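Side-chain contacts in PAN2-PAN3 deadenylation complex catalytic subunit pan2 (Neurospora crassa, PDB 4CZW), which trims the poly(A) tails of mRNA as the catalytic exoribonuclease subunit of the PAN2-PAN3 deadenylation complex: residues A[161-166]-A[394-399]; A[265-270]-A[290-295]; A[494-499]-A[530-535]; A[584-589]-A[596-601]. One frame throughout, in Å; residues are numbered along the deposited sequence.

This chain holds two domains of a longer protein: contacts 1 and 2 belong to the ubiquitin-protease-like domain, contacts 3 and 4 to the exonuclease. Contacts 2 and 3 are buried, contact 1 is partly buried and contact 4 lies at the surface. The first two share a neighbourhood: Val394 of contact 1 ends a strand of the curled sheet that also holds both segments of contact 2, and a salt bridge from Lys395 to Glu291 ties them together. Both meet across purely apolar side chains. Contact 3 instead buries an ion pair between strand and helix. Contact 4 packs an isoleucine on a helix and leaves a glutamine on the solvent side.

Contact 1: residues A[161-166]-A[394-399]; sequences RTLFKL and VKAANH
Leu163 sends its branch across to the 394-397 turn by placing CG anti to the backbone N (chi1 173°), and the second torsion (chi2 64°) then sets both methyls beside Ala397 CB, CD2 at 4.0 Å and CD1 at 4.1 Å. CD1 alone also comes down on Ala396, 3.7 Å from its CB, and lies beside the backbone at Ala397 N. CD2 has Val394 CG2 a little farther off, at 4.3 Å. One leucine thus touches three small side chains, and the side chains meet through carbon atoms alone. Both backbones are turning here. Helix 158-163 ends in a Schellman motif with Lys165, at positive phi, as the C-prime residue: Leu166 N bonds Arg161 O at 2.8 Å, while Lys165 N makes a weak bond to Thr162 O. Opposite it, strand 385-394 of the ubiquitin-protease-like domain's large sheet gives way to a 3-10 turn, closed by Ala397 N on Val394 O at 2.9 Å, which brings Ala396 and Ala397 up to the leucine. Leu62 of helix 61-71 packs against Leu163, Val394 and Ala397 alike. Phe164, just past the helix end, turns to helix 172-180, where it makes a cation-pi contact with Arg178.

Contact 2: residues A[265-270]-A[290-295]; sequences AVLALC and EEIGII
Leu267 overlaps the ends of two isoleucines with a single methyl: its CD2 lies 3.9 Å from Ile294 CD1 and 4.4 Å from Ile292 CD1. Leu267 and Ile294 reach for each other tip to tip, across a backbone gap in which their CA atoms stand 11.0 Å apart. The torsions account for that reach. Leu267 holds CG anti to its own N (chi1 -172°), and Ile294 carries CG1 anti to its carbonyl carbon (chi1 -56°) with CD1 extended beyond it. Ile292 sits two residues back on the same strand, and its CD1 is 4.3 Å from Ile294 CD1, which makes the three methyls a nearly even-sided triangle. The two strands are not neighbours, although they belong to one mixed sheet of the ubiquitin-protease-like domain, probably the counterpart of the palm of active ubiquitin-specific proteases. Strand 266-270 pairs with 385-394, that strand with 321-334, and 321-334 in turn with 291-297. The sheet curls strongly enough to bring side chains of its first and last members in this series together over one face. Tyr323, from strand 321-334 in between, touches Leu267, Ile292 and Ile294. Phe392 of strand 385-394 packs on Leu267 and also on Leu269. Strand 300-305 adds Val301 against Ile294 and Cys303 against Ile292.

Contact 3: residues A[494-499]-A[530-535]; sequences DYIHIK and KTAYKK
Asp494 and Lys535 form a buried salt bridge, the two side chains coming from opposite directions. Lys535 NZ donates to Asp494 OD2 at 2.7 Å, arriving on the syn side and only 15° out of the carboxylate plane, and it also stands 3.1 Å from Asp494 OD1, so the ammonium faces both oxygens. Lys535 gets there with a chain fully extended beyond CG, starting from a CG anti to its carbonyl carbon (chi1 -59°). Its CD and CE run alongside Asp494 OD2 before NZ meets the carboxylate. With an alanine in place of Asp494, the carboxylate goes and the ammonium of Lys535 would probably be left buried without its countercharge, its long chain freer to turn. One helical turn back, Ala532 faces the strand. Its CB lies 3.9 Å from Asp494 OD2 and takes Ile496 CD1 at 3.6 Å. The axes of 494-496 and 530-535 pass 9.0 Å apart at 140°. Strand 490-496 lies between antiparallel 471-481 and parallel 525-527 in the exonuclease sheet, and helix 529-541 follows directly on 525-527 to cover it, with Val527 touching both Asp494 and Ala532. Away from the strand, the helix meets the ubiquitin-protease-like domain: Lys530 and Lys534 pack on Tyr87 of helix 81-94, and Lys530 NZ bonds the carbonyl of Cys75, a zinc ligand.

Contact 4: residues A[584-589]-A[596-601]; sequences SLAFLA and DIQQNT
Ile597 packs onto the first turns of helix 585-592, where the chain of the RNase H-like, DEDD-type exonuclease domain leaves that helix and folds back along it before entering helix 604-623, the helix that carries Asp607. The tightly packed part belongs to Ile597, which touches Leu585, Ala586 and Ala589. Its CG1 takes the position between the backbone N and the carbonyl carbon (chi1 68°), which points CD1 into the groove between Leu585 and Ala589. There CD1 lies 3.7 Å from Ala586 CA and 3.8 Å from Leu585 CG, the isoleucine and leucine side chains crossing at about a right angle. The other branch, CG2, rests on Ala589 CB at 3.9 Å. The small side chains of Ala586 and Ala589, one turn apart, probably allow this close approach. Cutting Ile597 back to an alanine removes both of these reaching methyls, and would probably open a gap over Leu585 and Ala589 and leave the returning loop less firmly seated. Leu585 also packs on Thr610 and Leu614 of helix 604-623, and its side chain is about 4 Å from that of Asp607, a catalytic metal ligand by similarity, which puts this end of the contact next to the probable active site. The outer side has fewer neighbours. Gln598 is exposed and touches one helix residue, Ala586, along the flank of its extended chain, with Gln598 CG 3.9 Å from Ala586 CB.

Contact 1: residues A[161-166]-A[394-399]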
loop_
_atom_site.group_PDB
_atom_site.type_symbol
_atom_site.label_atom_id
_atom_site.label_comp_id
_atom_site.label_asym_id
_atom_site.label_seq_id
_atom_site.Cartn_x
_atom_site.Cartn_y
_atom_site.Cartn_z
ATOM N N ARG A 161 -16.078 13.606 9.008
ATOM C CA ARG A 161 -17.048 14.439 9.709
ATOM C C ARG A 161 -17.794 15.334 8.726
ATOM O O ARG A 161 -19.011 15.496 8.818
ATOM C CB ARG A 161 -16.358 15.290 10.776
ATOM C CG ARG A 161 -17.317 16.049 11.678
ATOM C CD ARG A 161 -16.596 17.122 12.476
ATOM N NE ARG A 161 -16.040 18.155 11.608
ATOM C CZ ARG A 161 -16.719 19.215 11.179
ATOM N NH1 ARG A 161 -17.984 19.383 11.536
ATOM N NH2 ARG A 161 -16.132 20.106 10.391
ATOM N N THR A 162 -17.053 15.909 7.786
ATOM C CA THR A 162 -17.637 16.749 6.747
ATOM C C THR A 162 -18.481 15.911 5.792
ATOM O O THR A 162 -19.578 16.311 5.401
ATOM C CB THR A 162 -16.549 17.495 5.951
ATOM O OG1 THR A 162 -15.789 18.326 6.838
ATOM C CG2 THR A 162 -17.173 18.359 4.864
ATOM N N LEU A 163 -17.960 14.742 5.429
ATOM C CA LEU A 163 -18.652 13.826 4.528
ATOM C C LEU A 163 -19.996 13.382 5.095
ATOM O O LEU A 163 -21.018 13.432 4.409
ATOM C CB LEU A 163 -17.780 12.601 4.242
ATOM C CG LEU A 163 -18.433 11.469 3.445
ATOM C CD1 LEU A 163 -18.789 11.932 2.042
ATOM C CD2 LEU A 163 -17.524 10.251 3.399
ATOM N N PHE A 164 -19.989 12.953 6.352
ATOM C CA PHE A 164 -21.198 12.465 7.003
ATOM C C PHE A 164 -21.998 13.607 7.625
ATOM O O PHE A 164 -22.994 13.375 8.313
ATOM C CB PHE A 164 -20.842 11.421 8.061
ATOM C CG PHE A 164 -20.155 10.207 7.504
ATOM C CD1 PHE A 164 -20.505 9.709 6.258
ATOM C CD2 PHE A 164 -19.153 9.569 8.217
ATOM C CE1 PHE A 164 -19.873 8.594 5.738
ATOM C CE2 PHE A 164 -18.517 8.454 7.701
ATOM C CZ PHE A 164 -18.878 7.966 6.460
ATOM N N LYS A 165 -21.549 14.835 7.373
ATOM C CA LYS A 165 -22.228 16.048 7.825
ATOM C C LYS A 165 -22.483 16.059 9.329
ATOM O O LYS A 165 -23.526 16.524 9.789
ATOM C CB LYS A 165 -23.546 16.231 7.067
ATOM C CG LYS A 165 -23.362 16.499 5.583
ATOM C CD LYS A 165 -24.695 16.628 4.866
ATOM C CE LYS A 165 -24.492 16.924 3.388
ATOM N NZ LYS A 165 -25.783 16.995 2.650
ATOM N N LEU A 166 -21.521 15.545 10.086
ATOM C CA LEU A 166 -21.601 15.552 11.540
ATOM C C LEU A 166 -21.217 16.924 12.082
ATOM O O LEU A 166 -20.473 17.666 11.439
ATOM C CB LEU A 166 -20.693 14.472 12.131
ATOM C CG LEU A 166 -20.915 13.047 11.621
ATOM C CD1 LEU A 166 -19.739 12.160 11.989
ATOM C CD2 LEU A 166 -22.210 12.474 12.174
ATOM N N VAL A 394 -18.978 5.785 -1.726
ATOM C CA VAL A 394 -20.009 6.808 -1.848
ATOM C C VAL A 394 -19.526 7.948 -2.743
ATOM O O VAL A 394 -18.397 8.421 -2.610
ATOM C CB VAL A 394 -20.431 7.353 -0.467
ATOM C CG1 VAL A 394 -21.227 6.302 0.290
ATOM C CG2 VAL A 394 -19.219 7.780 0.344
ATOM N N LYS A 395 -20.385 8.367 -3.667
ATOM C CA LYS A 395 -20.024 9.369 -4.666
ATOM C C LYS A 395 -19.686 10.713 -4.028
ATOM O O LYS A 395 -18.923 11.502 -4.586
ATOM C CB LYS A 395 -21.159 9.538 -5.680
ATOM C CG LYS A 395 -20.813 10.430 -6.864
ATOM C CD LYS A 395 -21.958 10.500 -7.859
ATOM C CE LYS A 395 -21.596 11.364 -9.056
ATOM N NZ LYS A 395 -22.690 11.398 -10.066
ATOM N N ALA A 396 -20.250 10.964 -2.850
ATOM C CA ALA A 396 -19.989 12.202 -2.126
ATOM C C ALA A 396 -18.540 12.275 -1.651
ATOM O O ALA A 396 -18.034 13.353 -1.337
ATOM C CB ALA A 396 -20.940 12.333 -0.947
ATOM N N ALA A 397 -17.877 11.124 -1.601
ATOM C CA ALA A 397 -16.495 11.054 -1.137
ATOM C C ALA A 397 -15.499 11.195 -2.285
ATOM O O ALA A 397 -14.290 11.239 -2.061
ATOM C CB ALA A 397 -16.257 9.751 -0.394
ATOM N N ASN A 398 -16.007 11.262 -3.511
ATOM C CA ASN A 398 -15.148 11.440 -4.677
ATOM C C ASN A 398 -14.442 12.790 -4.655
ATOM O O ASN A 398 -15.001 13.782 -4.184
ATOM C CB ASN A 398 -15.951 11.293 -5.970
ATOM C CG ASN A 398 -16.410 9.871 -6.215
ATOM O OD1 ASN A 398 -15.876 8.925 -5.636
ATOM N ND2 ASN A 398 -17.399 9.711 -7.088
ATOM N N HIS A 399 -13.209 12.811 -5.158
ATOM C CA HIS A 399 -12.405 14.029 -5.264
ATOM C C HIS A 399 -12.176 14.696 -3.908
ATOM O O HIS A 399 -11.929 15.901 -3.835
ATOM C CB HIS A 399 -13.063 15.019 -6.230
ATOM C CG HIS A 399 -13.713 14.368 -7.410
ATOM N ND1 HIS A 399 -12.992 13.799 -8.438
ATOM C CD2 HIS A 399 -15.018 14.191 -7.725
ATOM C CE1 HIS A 399 -13.825 13.301 -9.335
ATOM N NE2 HIS A 399 -15.061 13.526 -8.925
#

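Contact 2: residues A[265-270]-A[290-295]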
loop_
_atom_site.group_PDB
_atom_site.type_symbol
_atom_site.label_atom_id
_atom_site.label_comp_id
_atom_site.label_asym_id
_atom_site.label_seq_id
_atom_site.Cartn_x
_atom_site.Cartn_y
_atom_site.Cartn_z
ATOM N N ALA A 265 -19.588 3.046 3.848
ATOM C CA ALA A 265 -19.206 4.100 2.915
ATOM C C ALA A 265 -18.310 3.531 1.821
ATOM O O ALA A 265 -18.342 3.984 0.677
ATOM C CB ALA A 265 -18.506 5.232 3.648
ATOM N N VAL A 266 -17.508 2.536 2.188
ATOM C CA VAL A 266 -16.694 1.801 1.227
ATOM C C VAL A 266 -17.282 0.410 1.021
ATOM O O VAL A 266 -17.332 -0.397 1.949
ATOM C CB VAL A 266 -15.231 1.680 1.690
ATOM C CG1 VAL A 266 -14.439 0.813 0.722
ATOM C CG2 VAL A 266 -14.599 3.056 1.819
ATOM N N LEU A 267 -17.730 0.134 -0.199
ATOM C CA LEU A 267 -18.423 -1.115 -0.489
ATOM C C LEU A 267 -17.553 -2.091 -1.276
ATOM O O LEU A 267 -17.486 -2.028 -2.504
ATOM C CB LEU A 267 -19.717 -0.831 -1.257
ATOM C CG LEU A 267 -20.665 -2.012 -1.472
ATOM C CD1 LEU A 267 -21.143 -2.566 -0.140
ATOM C CD2 LEU A 267 -21.845 -1.601 -2.339
ATOM N N ALA A 268 -16.889 -2.994 -0.561
ATOM C CA ALA A 268 -16.084 -4.034 -1.191
ATOM C C ALA A 268 -16.939 -5.264 -1.479
ATOM O O ALA A 268 -17.683 -5.727 -0.613
ATOM C CB ALA A 268 -14.900 -4.401 -0.311
ATOM N N LEU A 269 -16.830 -5.793 -2.694
ATOM C CA LEU A 269 -17.685 -6.897 -3.120
ATOM C C LEU A 269 -16.902 -8.047 -3.748
ATOM O O LEU A 269 -16.090 -7.840 -4.649
ATOM C CB LEU A 269 -18.735 -6.393 -4.112
ATOM C CG LEU A 269 -19.678 -5.291 -3.627
ATOM C CD1 LEU A 269 -20.570 -4.813 -4.761
ATOM C CD2 LEU A 269 -20.511 -5.779 -2.451
ATOM N N CYS A 270 -17.159 -9.260 -3.268
ATOM C CA CYS A 270 -16.595 -10.462 -3.874
ATOM C C CYS A 270 -17.596 -11.068 -4.852
ATOM O O CYS A 270 -18.746 -11.321 -4.498
ATOM C CB CYS A 270 -16.209 -11.484 -2.804
ATOM S SG CYS A 270 -14.785 -11.008 -1.800
ATOM N N GLU A 290 -21.105 1.666 -13.531
ATOM C CA GLU A 290 -20.095 2.457 -12.840
ATOM C C GLU A 290 -20.734 3.277 -11.726
ATOM O O GLU A 290 -20.047 3.971 -10.978
ATOM C CB GLU A 290 -19.360 3.379 -13.814
ATOM C CG GLU A 290 -20.246 4.427 -14.464
ATOM C CD GLU A 290 -19.453 5.578 -15.052
ATOM O OE1 GLU A 290 -18.631 6.168 -14.320
ATOM O OE2 GLU A 290 -19.649 5.889 -16.245
ATOM N N GLU A 291 -22.055 3.186 -11.620
ATOM C CA GLU A 291 -22.794 3.973 -10.644
ATOM C C GLU A 291 -24.047 3.242 -10.173
ATOM O O GLU A 291 -24.863 2.806 -10.985
ATOM C CB GLU A 291 -23.164 5.332 -11.241
ATOM C CG GLU A 291 -23.469 6.406 -10.216
ATOM C CD GLU A 291 -23.635 7.774 -10.848
ATOM O OE1 GLU A 291 -24.403 7.891 -11.825
ATOM O OE2 GLU A 291 -22.996 8.733 -10.367
ATOM N N ILE A 292 -24.190 3.103 -8.859
ATOM C CA ILE A 292 -25.361 2.455 -8.279
ATOM C C ILE A 292 -25.949 3.283 -7.142
ATOM O O ILE A 292 -25.256 4.092 -6.524
ATOM C CB ILE A 292 -25.030 1.046 -7.741
ATOM C CG1 ILE A 292 -23.926 1.120 -6.685
ATOM C CG2 ILE A 292 -24.627 0.118 -8.874
ATOM C CD1 ILE A 292 -23.556 -0.223 -6.094
ATOM N N GLY A 293 -27.234 3.077 -6.877
ATOM C CA GLY A 293 -27.899 3.723 -5.761
ATOM C C GLY A 293 -28.558 2.686 -4.875
ATOM O O GLY A 293 -29.266 1.807 -5.366
ATOM N N ILE A 294 -28.325 2.781 -3.569
ATOM C CA ILE A 294 -28.838 1.782 -2.638
ATOM C C ILE A 294 -29.787 2.379 -1.598
ATOM O O ILE A 294 -29.488 3.400 -0.977
ATOM C CB ILE A 294 -27.685 1.057 -1.913
ATOM C CG1 ILE A 294 -26.732 0.422 -2.929
ATOM C CG2 ILE A 294 -28.231 -0.002 -0.970
ATOM C CD1 ILE A 294 -25.578 -0.334 -2.305
ATOM N N ILE A 295 -30.937 1.730 -1.422
ATOM C CA ILE A 295 -31.931 2.150 -0.440
ATOM C C ILE A 295 -32.034 1.152 0.711
ATOM O O ILE A 295 -32.286 -0.029 0.487
ATOM C CB ILE A 295 -33.334 2.311 -1.072
ATOM C CG1 ILE A 295 -33.271 3.142 -2.354
ATOM C CG2 ILE A 295 -34.292 2.942 -0.077
ATOM C CD1 ILE A 295 -34.609 3.732 -2.757
#

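Contact 3: residues A[494-499]-A[530-535]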
loop_
_atom_site.group_PDB
_atom_site.type_symbol
_atom_site.label_atom_id
_atom_site.label_comp_id
_atom_site.label_asym_id
_atom_site.label_seq_id
_atom_site.Cartn_x
_atom_site.Cartn_y
_atom_site.Cartn_z
ATOM N N ASP A 494 20.220 2.935 13.779
ATOM C CA ASP A 494 19.423 1.781 14.168
ATOM C C ASP A 494 19.878 0.493 13.494
ATOM O O ASP A 494 20.096 0.453 12.283
ATOM C CB ASP A 494 17.947 2.024 13.849
ATOM C CG ASP A 494 17.371 3.199 14.610
ATOM O OD1 ASP A 494 17.897 3.520 15.697
ATOM O OD2 ASP A 494 16.390 3.799 14.124
ATOM N N TYR A 495 20.024 -0.556 14.295
ATOM C CA TYR A 495 20.217 -1.901 13.774
ATOM C C TYR A 495 18.865 -2.603 13.766
ATOM O O TYR A 495 18.039 -2.379 14.652
ATOM C CB TYR A 495 21.238 -2.675 14.610
ATOM C CG TYR A 495 22.673 -2.257 14.375
ATOM C CD1 TYR A 495 23.120 -0.994 14.744
ATOM C CD2 TYR A 495 23.583 -3.128 13.791
ATOM C CE1 TYR A 495 24.431 -0.611 14.537
ATOM C CE2 TYR A 495 24.897 -2.753 13.579
ATOM C CZ TYR A 495 25.315 -1.494 13.954
ATOM O OH TYR A 495 26.621 -1.114 13.745
ATOM N N ILE A 496 18.633 -3.446 12.766
ATOM C CA ILE A 496 17.307 -4.018 12.562
ATOM C C ILE A 496 17.182 -5.443 13.084
ATOM O O ILE A 496 17.918 -6.336 12.665
ATOM C CB ILE A 496 16.925 -4.012 11.071
ATOM C CG1 ILE A 496 17.141 -2.620 10.473
ATOM C CG2 ILE A 496 15.485 -4.469 10.887
ATOM C CD1 ILE A 496 16.405 -1.527 11.206
ATOM N N HIS A 497 16.242 -5.648 14.001
ATOM C CA HIS A 497 15.900 -6.989 14.452
ATOM C C HIS A 497 15.102 -7.682 13.356
ATOM O O HIS A 497 13.877 -7.574 13.299
ATOM C CB HIS A 497 15.105 -6.949 15.758
ATOM C CG HIS A 497 14.786 -8.301 16.316
ATOM N ND1 HIS A 497 15.315 -9.465 15.800
ATOM C CD2 HIS A 497 13.990 -8.677 17.346
ATOM C CE1 HIS A 497 14.858 -10.497 16.485
ATOM N NE2 HIS A 497 14.052 -10.046 17.430
ATOM N N ILE A 498 15.809 -8.390 12.484
ATOM C CA ILE A 498 15.191 -9.030 11.331
ATOM C C ILE A 498 14.547 -10.361 11.705
ATOM O O ILE A 498 15.208 -11.262 12.222
ATOM C CB ILE A 498 16.221 -9.251 10.211
ATOM C CG1 ILE A 498 16.837 -7.911 9.805
ATOM C CG2 ILE A 498 15.576 -9.938 9.018
ATOM C CD1 ILE A 498 17.971 -8.029 8.826
ATOM N N LYS A 499 13.250 -10.472 11.440
ATOM C CA LYS A 499 12.491 -11.669 11.780
ATOM C C LYS A 499 12.508 -12.689 10.644
ATOM O O LYS A 499 11.681 -13.601 10.604
ATOM C CB LYS A 499 11.049 -11.298 12.134
ATOM C CG LYS A 499 10.925 -10.432 13.380
ATOM C CD LYS A 499 10.173 -9.140 13.094
ATOM C CE LYS A 499 8.747 -9.412 12.643
ATOM N NZ LYS A 499 7.992 -8.150 12.403
ATOM N N LYS A 530 9.792 -1.790 11.237
ATOM C CA LYS A 530 8.836 -0.705 11.047
ATOM C C LYS A 530 9.183 0.503 11.912
ATOM O O LYS A 530 8.881 1.641 11.552
ATOM C CB LYS A 530 7.417 -1.194 11.353
ATOM C CG LYS A 530 6.320 -0.172 11.108
ATOM C CD LYS A 530 5.734 0.327 12.417
ATOM C CE LYS A 530 4.514 1.198 12.181
ATOM N NZ LYS A 530 3.847 1.578 13.457
ATOM N N THR A 531 9.824 0.253 13.050
ATOM C CA THR A 531 10.230 1.326 13.950
ATOM C C THR A 531 11.266 2.228 13.289
ATOM O O THR A 531 11.161 3.454 13.339
ATOM C CB THR A 531 10.805 0.774 15.269
ATOM O OG1 THR A 531 9.824 -0.045 15.915
ATOM C CG2 THR A 531 11.199 1.912 16.198
ATOM N N ALA A 532 12.264 1.613 12.664
ATOM C CA ALA A 532 13.308 2.361 11.975
ATOM C C ALA A 532 12.765 3.015 10.710
ATOM O O ALA A 532 13.136 4.140 10.375
ATOM C CB ALA A 532 14.476 1.453 11.642
ATOM N N TYR A 533 11.886 2.302 10.012
ATOM C CA TYR A 533 11.270 2.820 8.796
ATOM C C TYR A 533 10.422 4.048 9.102
ATOM O O TYR A 533 10.376 4.994 8.316
ATOM C CB TYR A 533 10.412 1.743 8.125
ATOM C CG TYR A 533 9.827 2.160 6.792
ATOM C CD1 TYR A 533 8.621 2.850 6.724
ATOM C CD2 TYR A 533 10.475 1.857 5.603
ATOM C CE1 TYR A 533 8.085 3.233 5.509
ATOM C CE2 TYR A 533 9.946 2.235 4.384
ATOM C CZ TYR A 533 8.751 2.921 4.343
ATOM O OH TYR A 533 8.221 3.300 3.130
ATOM N N LYS A 534 9.751 4.020 10.250
ATOM C CA LYS A 534 8.869 5.105 10.663
ATOM C C LYS A 534 9.629 6.422 10.762
ATOM O O LYS A 534 9.113 7.474 10.384
ATOM C CB LYS A 534 8.208 4.773 12.001
ATOM C CG LYS A 534 7.113 5.739 12.418
ATOM C CD LYS A 534 6.533 5.356 13.770
ATOM C CE LYS A 534 5.408 6.289 14.183
ATOM N NZ LYS A 534 4.233 6.181 13.273
ATOM N N LYS A 535 10.858 6.355 11.265
ATOM C CA LYS A 535 11.708 7.534 11.381
ATOM C C LYS A 535 11.998 8.132 10.010
ATOM O O LYS A 535 11.829 9.331 9.796
ATOM C CB LYS A 535 13.021 7.184 12.085
ATOM C CG LYS A 535 12.847 6.610 13.480
ATOM C CD LYS A 535 14.188 6.252 14.093
ATOM C CE LYS A 535 14.019 5.640 15.473
ATOM N NZ LYS A 535 15.327 5.255 16.069
#

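Contact 4: residues A[584-589]-A[596-601]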
loop_
_atom_site.group_PDB
_atom_site.type_symbol
_atom_site.label_atom_id
_atom_site.label_comp_id
_atom_site.label_asym_id
_atom_site.label_seq_id
_atom_site.Cartn_x
_atom_site.Cartn_y
_atom_site.Cartn_z
ATOM N N SER A 584 32.894 5.890 -7.959
ATOM C CA SER A 584 32.809 5.252 -6.650
ATOM C C SER A 584 32.949 6.258 -5.511
ATOM O O SER A 584 33.561 7.314 -5.674
ATOM C CB SER A 584 33.883 4.171 -6.518
ATOM O OG SER A 584 33.954 3.682 -5.190
ATOM N N LEU A 585 32.376 5.922 -4.360
ATOM C CA LEU A 585 32.494 6.755 -3.168
ATOM C C LEU A 585 33.940 6.798 -2.688
ATOM O O LEU A 585 34.422 7.829 -2.220
ATOM C CB LEU A 585 31.584 6.232 -2.054
ATOM C CG LEU A 585 31.669 6.950 -0.703
ATOM C CD1 LEU A 585 31.020 8.325 -0.776
ATOM C CD2 LEU A 585 31.047 6.112 0.405
ATOM N N ALA A 586 34.625 5.666 -2.814
ATOM C CA ALA A 586 36.007 5.543 -2.368
ATOM C C ALA A 586 36.947 6.392 -3.217
ATOM O O ALA A 586 37.866 7.023 -2.695
ATOM C CB ALA A 586 36.442 4.087 -2.395
ATOM N N PHE A 587 36.713 6.406 -4.524
ATOM C CA PHE A 587 37.555 7.167 -5.438
ATOM C C PHE A 587 37.368 8.667 -5.235
ATOM O O PHE A 587 38.337 9.427 -5.240
ATOM C CB PHE A 587 37.257 6.792 -6.891
ATOM C CG PHE A 587 38.208 7.404 -7.880
ATOM C CD1 PHE A 587 39.401 6.776 -8.195
ATOM C CD2 PHE A 587 37.909 8.610 -8.494
ATOM C CE1 PHE A 587 40.278 7.337 -9.103
ATOM C CE2 PHE A 587 38.781 9.177 -9.403
ATOM C CZ PHE A 587 39.967 8.540 -9.708
ATOM N N LEU A 588 36.119 9.088 -5.063
ATOM C CA LEU A 588 35.812 10.494 -4.824
ATOM C C LEU A 588 36.426 10.969 -3.512
ATOM O O LEU A 588 36.906 12.096 -3.414
ATOM C CB LEU A 588 34.299 10.723 -4.815
ATOM C CG LEU A 588 33.575 10.614 -6.158
ATOM C CD1 LEU A 588 32.078 10.804 -5.979
ATOM C CD2 LEU A 588 34.130 11.628 -7.146
ATOM N N ALA A 589 36.412 10.100 -2.506
ATOM C CA ALA A 589 36.998 10.424 -1.212
ATOM C C ALA A 589 38.519 10.474 -1.301
ATOM O O ALA A 589 39.168 11.249 -0.601
ATOM C CB ALA A 589 36.560 9.413 -0.163
ATOM N N ASP A 596 41.550 7.469 2.581
ATOM C CA ASP A 596 41.334 6.058 2.291
ATOM C C ASP A 596 40.233 5.531 3.201
ATOM O O ASP A 596 40.454 5.289 4.387
ATOM C CB ASP A 596 42.623 5.257 2.476
ATOM C CG ASP A 596 42.493 3.825 1.994
ATOM O OD1 ASP A 596 41.529 3.528 1.257
ATOM O OD2 ASP A 596 43.363 3.000 2.342
ATOM N N ILE A 597 39.041 5.359 2.639
ATOM C CA ILE A 597 37.872 4.992 3.431
ATOM C C ILE A 597 37.552 3.500 3.349
ATOM O O ILE A 597 36.487 3.063 3.783
ATOM C CB ILE A 597 36.631 5.798 2.993
ATOM C CG1 ILE A 597 36.194 5.392 1.585
ATOM C CG2 ILE A 597 36.921 7.290 3.052
ATOM C CD1 ILE A 597 34.945 6.093 1.111
ATOM N N GLN A 598 38.479 2.724 2.799
ATOM C CA GLN A 598 38.284 1.285 2.658
ATOM C C GLN A 598 39.194 0.495 3.593
ATOM O O GLN A 598 39.264 -0.732 3.507
ATOM C CB GLN A 598 38.525 0.853 1.212
ATOM C CG GLN A 598 37.515 1.394 0.220
ATOM C CD GLN A 598 37.811 0.954 -1.198
ATOM O OE1 GLN A 598 38.968 0.764 -1.570
ATOM N NE2 GLN A 598 36.764 0.780 -1.994
ATOM N N GLN A 599 39.888 1.207 4.477
ATOM C CA GLN A 599 40.809 0.592 5.432
ATOM C C GLN A 599 40.111 -0.458 6.293
ATOM O O GLN A 599 40.416 -1.647 6.206
ATOM C CB GLN A 599 41.442 1.668 6.315
ATOM C CG GLN A 599 42.272 2.683 5.540
ATOM C CD GLN A 599 42.536 3.946 6.333
ATOM O OE1 GLN A 599 41.806 4.269 7.270
ATOM N NE2 GLN A 599 43.584 4.670 5.958
ATOM N N ASN A 600 39.175 -0.013 7.122
ATOM C CA ASN A 600 38.351 -0.930 7.901
ATOM C C ASN A 600 37.104 -1.327 7.123
ATOM O O ASN A 600 36.852 -0.808 6.035
ATOM C CB ASN A 600 37.957 -0.304 9.239
ATOM C CG ASN A 600 39.099 -0.286 10.235
ATOM O OD1 ASN A 600 39.927 -1.196 10.265
ATOM N ND2 ASN A 600 39.147 0.753 11.062
ATOM N N THR A 601 36.329 -2.253 7.679
ATOM C CA THR A 601 35.068 -2.652 7.070
ATOM C C THR A 601 34.119 -1.459 7.023
ATOM O O THR A 601 34.208 -0.554 7.854
ATOM C CB THR A 601 34.407 -3.814 7.832
ATOM O OG1 THR A 601 34.262 -3.461 9.212
ATOM C CG2 THR A 601 35.257 -5.071 7.723
#